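Local coordinates for SusD homolog (Bacteroides thetaiotaomicron VPI-5482, PDB 3IV0), which probably binds glycans at the outer membrane as a SusD-family protein, although its own ligand is not established, at residues Arg199-Ser204 with Gly243-Leu248; Leu208-Asn213 with Ala368-Leu373. All coordinates share one frame; numbering follows the deposited sequence.

In the fold
Both contacts are buried and both use helix 202-219, contact 1 at its N-terminal end and contact 2 further along; their centres lie about 13 Å apart. Contact 2 is the deeper, with its centre about 11 Å from that of the chain against about 16 Å for contact 1, and it buries about twice the area, 192 against 93 Å². Chemistry follows place: where the helix starts, hydroxyls and backbone N-H groups gather, whereas the pairing with helix 367-381 is mostly apolar. The two also touch directly, since L247 of 243-248 packs on A368 and L371 of helix 367-381.

Contact 1 of 2, residues Arg199-Ser204 with Gly243-Leu248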
loop_
_atom_site.group_PDB
_atom_site.type_symbol
_atom_site.label_atom_id
_atom_site.label_comp_id
_atom_site.label_asym_id
_atom_site.label_seq_id
_atom_site.Cartn_x
_atom_site.Cartn_y
_atom_site.Cartn_z
ATOM N N ARG A 199 -14.869 -0.050 -2.178
ATOM C CA ARG A 199 -15.404 -1.292 -1.657
ATOM C C ARG A 199 -14.695 -2.413 -2.397
ATOM O O ARG A 199 -14.445 -2.319 -3.601
ATOM C CB ARG A 199 -16.928 -1.349 -1.906
ATOM C CG ARG A 199 -17.711 -0.286 -1.130
ATOM C CD ARG A 199 -17.851 -0.586 0.357
ATOM N NE ARG A 199 -18.724 -1.718 0.638
ATOM C CZ ARG A 199 -20.049 -1.649 0.746
ATOM N NH1 ARG A 199 -20.694 -0.502 0.656
ATOM N NH2 ARG A 199 -20.707 -2.776 0.959
ATOM N N ALA A 200 -14.319 -3.455 -1.677
ATOM C CA ALA A 200 -13.566 -4.532 -2.287
ATOM C C ALA A 200 -14.259 -5.112 -3.520
ATOM O O ALA A 200 -15.453 -5.435 -3.474
ATOM C CB ALA A 200 -13.332 -5.670 -1.251
ATOM N N SER A 201 -13.501 -5.281 -4.602
ATOM C CA SER A 201 -13.935 -5.934 -5.820
ATOM C C SER A 201 -13.095 -7.192 -6.029
ATOM O O SER A 201 -12.156 -7.477 -5.269
ATOM C CB SER A 201 -13.730 -5.018 -7.014
ATOM O OG SER A 201 -12.324 -4.890 -7.312
ATOM N N ARG A 202 -13.392 -7.924 -7.096
ATOM C CA ARG A 202 -12.586 -9.084 -7.463
ATOM C C ARG A 202 -11.127 -8.667 -7.668
ATOM O O ARG A 202 -10.197 -9.372 -7.301
ATOM C CB ARG A 202 -13.169 -9.764 -8.715
ATOM C CG ARG A 202 -12.553 -11.138 -9.043
ATOM C CD ARG A 202 -13.257 -11.756 -10.271
ATOM N NE ARG A 202 -12.790 -13.119 -10.596
ATOM C CZ ARG A 202 -13.210 -14.214 -9.984
ATOM N NH1 ARG A 202 -14.035 -14.144 -8.966
ATOM N NH2 ARG A 202 -12.746 -15.396 -10.360
ATOM N N GLY A 203 -10.925 -7.534 -8.322
ATOM C CA GLY A 203 -9.581 -6.979 -8.520
ATOM C C GLY A 203 -8.840 -6.641 -7.249
ATOM O O GLY A 203 -7.631 -6.875 -7.136
ATOM N N SER A 204 -9.545 -6.161 -6.231
ATOM C CA SER A 204 -8.946 -5.912 -4.932
ATOM C C SER A 204 -8.346 -7.223 -4.367
ATOM O O SER A 204 -7.201 -7.266 -3.860
ATOM C CB SER A 204 -9.990 -5.415 -3.950
ATOM O OG SER A 204 -10.746 -4.335 -4.443
ATOM N N GLY A 243 -12.219 -5.591 -19.771
ATOM C CA GLY A 243 -12.303 -4.152 -19.955
ATOM C C GLY A 243 -12.752 -3.352 -18.745
ATOM O O GLY A 243 -12.836 -2.120 -18.826
ATOM N N ALA A 244 -13.021 -4.008 -17.617
ATOM C CA ALA A 244 -13.343 -3.310 -16.381
ATOM C C ALA A 244 -12.197 -2.409 -15.938
ATOM O O ALA A 244 -12.435 -1.317 -15.398
ATOM C CB ALA A 244 -13.673 -4.281 -15.300
ATOM N N TYR A 245 -10.973 -2.888 -16.142
ATOM C CA TYR A 245 -9.795 -2.157 -15.750
ATOM C C TYR A 245 -9.051 -1.663 -16.973
ATOM O O TYR A 245 -8.956 -2.345 -17.983
ATOM C CB TYR A 245 -8.855 -3.038 -14.910
ATOM C CG TYR A 245 -9.538 -3.741 -13.760
ATOM C CD1 TYR A 245 -10.493 -3.099 -12.980
ATOM C CD2 TYR A 245 -9.226 -5.044 -13.448
ATOM C CE1 TYR A 245 -11.138 -3.756 -11.953
ATOM C CE2 TYR A 245 -9.866 -5.711 -12.406
ATOM C CZ TYR A 245 -10.829 -5.062 -11.670
ATOM O OH TYR A 245 -11.451 -5.772 -10.653
ATOM N N SER A 246 -8.474 -0.481 -16.863
ATOM C CA SER A 246 -7.636 0.034 -17.928
ATOM C C SER A 246 -6.585 0.970 -17.360
ATOM O O SER A 246 -6.703 1.452 -16.228
ATOM C CB SER A 246 -8.467 0.718 -18.995
ATOM O OG SER A 246 -9.241 1.704 -18.413
ATOM N N LEU A 247 -5.547 1.205 -18.136
ATOM C CA LEU A 247 -4.565 2.221 -17.819
ATOM C C LEU A 247 -4.999 3.572 -18.387
ATOM O O LEU A 247 -5.140 3.699 -19.608
ATOM C CB LEU A 247 -3.221 1.827 -18.408
ATOM C CG LEU A 247 -2.583 0.549 -17.871
ATOM C CD1 LEU A 247 -1.208 0.343 -18.538
ATOM C CD2 LEU A 247 -2.451 0.580 -16.388
ATOM N N LEU A 248 -5.207 4.571 -17.555
ATOM C CA LEU A 248 -5.600 5.885 -18.079
ATOM C C LEU A 248 -4.433 6.575 -18.769
ATOM O O LEU A 248 -3.252 6.296 -18.521
ATOM C CB LEU A 248 -6.098 6.778 -16.951
ATOM C CG LEU A 248 -7.573 6.616 -16.542
ATOM C CD1 LEU A 248 -7.913 5.245 -15.933
ATOM C CD2 LEU A 248 -7.986 7.766 -15.573
#
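The N-terminus of helix 202-219 meets the loop 243-248 through one tyrosine, Y245, whose hydroxyl end reaches the first turn beside the capping residue S201. Y245 OH lies 3.0 Å from G203 N. The same oxygen is 3.6 Å from S201 OG. Ring carbon CZ of Y245 comes to 3.9 Å from G203 CA. The ring approaches G203 obliquely, and a CB modelled on that glycine would fall 2.2 Å from Y245 OH, so the close approach depends on this residue having no side chain. S201 and S204 form a capping box at this helix start: S204 N donates to S201 OG at 3.2 Å, and S201 N donates to S204 OG at 2.9 Å with a nearly straight N-H...O angle of 177°. With its OG between its own N and carbonyl carbon (chi1 71°), S201 turns the hydroxyl back toward S204 N. S204 OG has a further partner in the carbonyl of L265. On the loop side, A244 CB lies 4.1 Å above one face of the Y245 ring, toward its rim. The hydroxyl of Y245 is hydrogen-bonded to the carbonyl of W188, tying a third piece of chain to the junction. A phenylalanine in place of Y245 would probably leave that W188 carbonyl without this partner and open a small gap beside G203 N.

Contact 2 of 2, residues Leu208-Asn213 with Ala368-Leu373; sequences LMMHIN and AGALLL
Helix-helix packing in the interior joins 208-213, within helix 202-219, to 368-373, within helix 367-381. The protein is of the SusD family, whose largely helical fold contains TPR-like helix pairs, and this contact brings together segments 155 residues apart in sequence. The local axes approach to 10.4 Å and their directions differ by 41°, a separation bridged by side chains rather than by close backbones. M210, a selenomethionine modelled in two conformers, spans it. In the conformer described here its chain is extended through chi2 and bends at chi3 (75°), which brings the terminal CE to 3.7 Å from L373 CB and 3.4 Å from the backbone O of A370. In that conformer SE lies 4.3 Å from A370 CB, and nearer its own helix M210 CB meets L373 CD1 at 3.9 Å. Around this pair, L234 of helix 224-238 also packs on M210, and R419 of helix 408-422 touches both H211 and L373. The H211 ring meets those of F365 and H428. H211 and L373 cross at about a right angle, and the methyl CD1 of L373 approaches the imidazole obliquely, 3.5 Å from both ND1 and CE1 of H211.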
loop_
_atom_site.group_PDB
_atom_site.type_symbol
_atom_site.label_atom_id
_atom_site.label_comp_id
_atom_site.label_asym_id
_atom_site.label_seq_id
_atom_site.Cartn_x
_atom_site.Cartn_y
_atom_site.Cartn_z
ATOM N N LEU A 208 -4.279 -8.129 -3.696
ATOM C CA LEU A 208 -3.830 -8.499 -2.370
ATOM C C LEU A 208 -3.167 -9.881 -2.376
ATOM O O LEU A 208 -2.116 -10.096 -1.796
ATOM C CB LEU A 208 -4.988 -8.458 -1.374
ATOM C CG LEU A 208 -4.648 -8.922 0.042
ATOM C CD1 LEU A 208 -3.431 -8.197 0.637
ATOM C CD2 LEU A 208 -5.858 -8.837 0.968
HETATM N N MSE A 209 -3.765 -10.823 -3.081
HETATM C CA MSE A 209 -3.189 -12.157 -3.155
HETATM C C MSE A 209 -1.849 -12.170 -3.835
HETATM O O MSE A 209 -0.953 -12.913 -3.431
HETATM C CB MSE A 209 -4.153 -13.107 -3.840
HETATM C CG MSE A 209 -5.439 -13.449 -3.031
HETATM SE SE MSE A 209 -6.614 -14.674 -3.918
HETATM C CE MSE A 209 -5.582 -16.368 -3.715
HETATM N N MSE A 210 -1.679 -11.315 -4.848
HETATM C CA MSE A 210 -0.383 -11.224 -5.497
HETATM C C MSE A 210 0.675 -10.700 -4.551
HETATM O O MSE A 210 1.771 -11.245 -4.472
HETATM C CB MSE A 210 -0.433 -10.368 -6.756
HETATM C CG MSE A 210 -1.389 -10.885 -7.777
HETATM SE SE MSE A 210 -1.738 -9.707 -9.307
HETATM C CE MSE A 210 -0.202 -9.950 -10.171
ATOM N N HIS A 211 0.320 -9.682 -3.764
ATOM C CA HIS A 211 1.243 -9.142 -2.782
ATOM C C HIS A 211 1.595 -10.166 -1.714
ATOM O O HIS A 211 2.757 -10.310 -1.344
ATOM C CB HIS A 211 0.617 -7.921 -2.129
ATOM C CG HIS A 211 0.970 -6.663 -2.801
ATOM N ND1 HIS A 211 0.313 -6.160 -3.911
ATOM C CD2 HIS A 211 1.955 -5.797 -2.502
ATOM C CE1 HIS A 211 0.903 -5.023 -4.265
ATOM N NE2 HIS A 211 1.892 -4.788 -3.423
ATOM N N ILE A 212 0.618 -10.916 -1.234
ATOM C CA ILE A 212 0.877 -11.892 -0.176
ATOM C C ILE A 212 1.816 -12.977 -0.698
ATOM O O ILE A 212 2.811 -13.326 -0.032
ATOM C CB ILE A 212 -0.429 -12.484 0.372
ATOM C CG1 ILE A 212 -1.232 -11.461 1.152
ATOM C CG2 ILE A 212 -0.130 -13.703 1.274
ATOM C CD1 ILE A 212 -2.653 -11.921 1.463
ATOM N N ASN A 213 1.556 -13.494 -1.891
ATOM C CA ASN A 213 2.464 -14.475 -2.499
ATOM C C ASN A 213 3.883 -13.930 -2.608
ATOM O O ASN A 213 4.848 -14.643 -2.356
ATOM C CB ASN A 213 1.960 -14.868 -3.868
ATOM C CG ASN A 213 0.965 -16.011 -3.812
ATOM O OD1 ASN A 213 1.330 -17.156 -3.507
ATOM N ND2 ASN A 213 -0.300 -15.713 -4.089
ATOM N N ALA A 368 -1.732 -0.641 -12.944
ATOM C CA ALA A 368 -0.354 -0.628 -13.427
ATOM C C ALA A 368 0.532 -1.418 -12.490
ATOM O O ALA A 368 1.442 -2.132 -12.933
ATOM C CB ALA A 368 0.201 0.820 -13.555
ATOM N N GLY A 369 0.324 -1.248 -11.185
ATOM C CA GLY A 369 1.081 -2.021 -10.194
ATOM C C GLY A 369 0.910 -3.509 -10.368
ATOM O O GLY A 369 1.896 -4.262 -10.341
ATOM N N ALA A 370 -0.327 -3.959 -10.510
ATOM C CA ALA A 370 -0.625 -5.368 -10.645
ATOM C C ALA A 370 -0.036 -5.962 -11.914
ATOM O O ALA A 370 0.511 -7.051 -11.867
ATOM C CB ALA A 370 -2.124 -5.591 -10.586
ATOM N N LEU A 371 -0.040 -5.197 -12.994
ATOM C CA LEU A 371 0.590 -5.679 -14.222
ATOM C C LEU A 371 2.075 -5.877 -13.999
ATOM O O LEU A 371 2.668 -6.790 -14.548
ATOM C CB LEU A 371 0.342 -4.683 -15.380
ATOM C CG LEU A 371 -1.085 -4.561 -15.838
ATOM C CD1 LEU A 371 -1.181 -3.461 -16.907
ATOM C CD2 LEU A 371 -1.624 -5.914 -16.364
ATOM N N LEU A 372 2.702 -4.979 -13.241
ATOM C CA LEU A 372 4.137 -5.105 -12.958
ATOM C C LEU A 372 4.430 -6.250 -12.039
ATOM O O LEU A 372 5.447 -6.908 -12.195
ATOM C CB LEU A 372 4.717 -3.794 -12.441
ATOM C CG LEU A 372 4.725 -2.631 -13.456
ATOM C CD1 LEU A 372 5.024 -1.301 -12.770
ATOM C CD2 LEU A 372 5.679 -2.895 -14.639
ATOM N N LEU A 373 3.551 -6.561 -11.092
ATOM C CA LEU A 373 3.724 -7.758 -10.263
ATOM C C LEU A 373 3.660 -9.039 -11.084
ATOM O O LEU A 373 4.412 -9.981 -10.864
ATOM C CB LEU A 373 2.676 -7.813 -9.157
ATOM C CG LEU A 373 2.689 -6.706 -8.090
ATOM C CD1 LEU A 373 1.618 -7.030 -7.039
ATOM C CD2 LEU A 373 4.082 -6.531 -7.474
#